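Local coordinates for chitin elicitor-binding protein (Oryza sativa subsp. japonica, PDB 5JCE), which binds chitin oligosaccharide elicitors and takes part in perceiving and transducing their signal for the defense responses of rice, at residues Q108-A113 and Q126-P131. Numbering follows the deposited sequence.
Sequences QEIAAA and QTLWIP. With NAG (2-acetamido-2-deoxy-beta-D-glucopyranose), chain C; NAG (2-acetamido-2-deoxy-beta-D-glucopyranose), chain B.
W129 lays its indole against A113, the last residue of helix 107-113. Its CB faces the sugar of chain C, 4.0 Å from C6. CG stands anti to the backbone N (chi1 163°), which carries the ring off the line of the strand and over the helix end. There CE3 lies 3.6 Å from A113 CB, with CZ3 only slightly farther from the same methyl. That methyl and P131 CB share one ring face, both offset toward its rim, while A113 O approaches the edge near the ring plane, 3.4 Å from CE3. At the pyrrole side NE1 hydrogen-bonds S79 O, which fixes the rotation of the indole. Were W129 replaced by alanine, the A113 methyl and P131 CB would probably lose the ring face they share, and S79 O its indole donor. P131, two residues on, sets its CG 3.8 Å from A113 CB and within van der Waals range of E109 O. This is the second helix of the first LysM domain set against the closing strand of its two-stranded antiparallel sheet, the partner strand being 84-86; the helix and strand segments cross at 108° with axes 8.1 Å apart. The I110 and I130 side chains run alongside each other in the same direction, their CD1 atoms 4.1 Å apart. I110 CG2 also reaches toward L128 CD1, and L93 of helix 93-100 touches both I110 and L128. N114, just past the helix, ties its end to the strand: ND2 bonds I110 O, and OD1 takes W129 N and is also hydrogen-bonded to the glycan. T127 OG1 lies 2.6 Å from O3 of the chain B sugar in a hydrogen bond whose donor may be either hydroxyl, and 3.0 Å from the ring O5 of the chain C sugar.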
loop_
_atom_site.group_PDB
_atom_site.type_symbol
_atom_site.label_atom_id
_atom_site.label_comp_id
_atom_site.label_asym_id
_atom_site.label_seq_id
_atom_site.Cartn_x
_atom_site.Cartn_y
_atom_site.Cartn_z
ATOM N N GLN A 108 -22.067 -5.498 -6.695
ATOM C CA GLN A 108 -22.359 -6.662 -5.876
ATOM C C GLN A 108 -21.394 -6.804 -4.697
ATOM O O GLN A 108 -21.807 -7.125 -3.581
ATOM C CB GLN A 108 -22.341 -7.921 -6.736
ATOM C CG GLN A 108 -23.421 -7.914 -7.804
ATOM C CD GLN A 108 -22.856 -7.737 -9.211
ATOM O OE1 GLN A 108 -21.819 -7.095 -9.404
ATOM N NE2 GLN A 108 -23.538 -8.316 -10.204
ATOM N N GLU A 109 -20.112 -6.563 -4.930
ATOM C CA GLU A 109 -19.137 -6.598 -3.842
ATOM C C GLU A 109 -19.369 -5.502 -2.824
ATOM O O GLU A 109 -19.087 -5.689 -1.647
ATOM C CB GLU A 109 -17.726 -6.465 -4.377
ATOM C CG GLU A 109 -17.129 -7.754 -4.835
ATOM C CD GLU A 109 -16.015 -7.522 -5.806
ATOM O OE1 GLU A 109 -16.031 -6.455 -6.471
ATOM O OE2 GLU A 109 -15.140 -8.406 -5.907
ATOM N N ILE A 110 -19.841 -4.348 -3.293
ATOM C CA ILE A 110 -20.204 -3.264 -2.398
ATOM C C ILE A 110 -21.395 -3.674 -1.529
ATOM O O ILE A 110 -21.314 -3.612 -0.304
ATOM C CB ILE A 110 -20.573 -1.971 -3.149
ATOM C CG1 ILE A 110 -19.428 -1.502 -4.030
ATOM C CG2 ILE A 110 -20.955 -0.873 -2.155
ATOM C CD1 ILE A 110 -19.680 -0.143 -4.636
ATOM N N ALA A 111 -22.491 -4.085 -2.177
ATOM C CA ALA A 111 -23.719 -4.474 -1.477
ATOM C C ALA A 111 -23.446 -5.604 -0.497
ATOM O O ALA A 111 -23.870 -5.555 0.653
ATOM C CB ALA A 111 -24.793 -4.884 -2.464
ATOM N N ALA A 112 -22.720 -6.616 -0.946
ATOM C CA ALA A 112 -22.364 -7.707 -0.055
ATOM C C ALA A 112 -21.562 -7.200 1.143
ATOM O O ALA A 112 -21.718 -7.706 2.252
ATOM C CB ALA A 112 -21.587 -8.774 -0.802
ATOM N N ALA A 113 -20.720 -6.191 0.934
ATOM C CA ALA A 113 -19.874 -5.694 2.015
ATOM C C ALA A 113 -20.675 -4.898 3.061
ATOM O O ALA A 113 -20.281 -4.843 4.232
ATOM C CB ALA A 113 -18.732 -4.842 1.452
ATOM N N GLN A 126 -26.288 7.625 3.342
ATOM C CA GLN A 126 -25.929 6.294 3.821
ATOM C C GLN A 126 -24.429 6.062 3.612
ATOM O O GLN A 126 -23.859 6.465 2.600
ATOM C CB GLN A 126 -26.752 5.214 3.113
ATOM C CG GLN A 126 -26.515 3.804 3.635
ATOM C CD GLN A 126 -27.222 2.738 2.805
ATOM O OE1 GLN A 126 -28.074 3.041 1.959
ATOM N NE2 GLN A 126 -26.835 1.482 3.010
ATOM N N THR A 127 -23.772 5.430 4.570
ATOM C CA THR A 127 -22.357 5.213 4.408
ATOM C C THR A 127 -22.087 3.793 3.983
ATOM O O THR A 127 -22.751 2.848 4.417
ATOM C CB THR A 127 -21.565 5.530 5.677
ATOM O OG1 THR A 127 -22.013 4.697 6.755
ATOM C CG2 THR A 127 -21.725 6.998 6.035
ATOM N N LEU A 128 -21.086 3.679 3.119
ATOM C CA LEU A 128 -20.738 2.452 2.434
ATOM C C LEU A 128 -19.275 2.183 2.610
ATOM O O LEU A 128 -18.429 3.000 2.252
ATOM C CB LEU A 128 -21.046 2.558 0.947
ATOM C CG LEU A 128 -22.480 2.740 0.492
ATOM C CD1 LEU A 128 -22.504 3.058 -0.995
ATOM C CD2 LEU A 128 -23.258 1.472 0.804
ATOM N N TRP A 129 -18.961 1.036 3.166
ATOM C CA TRP A 129 -17.606 0.564 3.079
ATOM C C TRP A 129 -17.321 0.125 1.619
ATOM O O TRP A 129 -18.122 -0.557 0.992
ATOM C CB TRP A 129 -17.408 -0.561 4.088
ATOM C CG TRP A 129 -16.227 -1.399 3.860
ATOM C CD1 TRP A 129 -14.986 -0.998 3.423
ATOM C CD2 TRP A 129 -16.151 -2.803 4.065
ATOM N NE1 TRP A 129 -14.146 -2.086 3.338
ATOM C CE2 TRP A 129 -14.836 -3.207 3.726
ATOM C CE3 TRP A 129 -17.068 -3.767 4.498
ATOM C CZ2 TRP A 129 -14.419 -4.537 3.813
ATOM C CZ3 TRP A 129 -16.654 -5.087 4.577
ATOM C CH2 TRP A 129 -15.342 -5.464 4.231
ATOM N N ILE A 130 -16.218 0.548 1.041
ATOM C CA ILE A 130 -15.913 0.161 -0.313
ATOM C C ILE A 130 -14.758 -0.758 -0.182
ATOM O O ILE A 130 -13.715 -0.310 0.186
ATOM C CB ILE A 130 -15.459 1.369 -1.129
ATOM C CG1 ILE A 130 -16.556 2.421 -1.191
ATOM C CG2 ILE A 130 -15.042 0.960 -2.517
ATOM C CD1 ILE A 130 -17.892 1.886 -1.606
ATOM N N PRO A 131 -14.957 -2.087 -0.516
ATOM C CA PRO A 131 -13.793 -2.942 -0.301
ATOM C C PRO A 131 -12.886 -3.160 -1.490
ATOM O O PRO A 131 -13.125 -3.982 -2.326
ATOM C CB PRO A 131 -14.422 -4.245 0.122
ATOM C CG PRO A 131 -15.617 -4.352 -0.710
ATOM C CD PRO A 131 -16.037 -2.983 -1.102
HETATM C C1 NAG C . -22.627 1.838 8.786
HETATM C C2 NAG C . -23.628 1.086 7.953
HETATM C C3 NAG C . -22.978 -0.145 7.396
HETATM C C4 NAG C . -21.805 0.269 6.551
HETATM C C5 NAG C . -20.831 0.933 7.473
HETATM C C6 NAG C . -19.642 1.444 6.709
HETATM C C7 NAG C . -25.723 1.588 8.920
HETATM C C8 NAG C . -26.741 1.239 9.915
HETATM N N2 NAG C . -24.720 0.772 8.806
HETATM O O3 NAG C . -23.909 -0.807 6.600
HETATM O O4 NAG C . -21.166 -0.857 5.974
HETATM O O5 NAG C . -21.476 2.051 8.014
HETATM O O6 NAG C . -19.080 2.493 7.462
HETATM O O7 NAG C . -25.853 2.568 8.262
HETATM C C1 NAG B . -22.651 5.266 12.646
HETATM C C2 NAG B . -21.856 5.724 11.435
HETATM C C3 NAG B . -22.379 5.121 10.150
HETATM C C4 NAG B . -22.627 3.640 10.300
HETATM C C5 NAG B . -23.548 3.428 11.447
HETATM C C6 NAG B . -23.656 1.971 11.729
HETATM C C7 NAG B . -20.739 7.857 11.595
HETATM C C8 NAG B . -20.765 9.309 11.287
HETATM N N2 NAG B . -21.830 7.166 11.301
HETATM O O3 NAG B . -21.370 5.317 9.180
HETATM O O4 NAG B . -23.236 3.087 9.144
HETATM O O5 NAG B . -22.844 3.873 12.560
HETATM O O6 NAG B . -22.762 1.832 12.807
HETATM O O7 NAG B . -19.782 7.349 12.104
#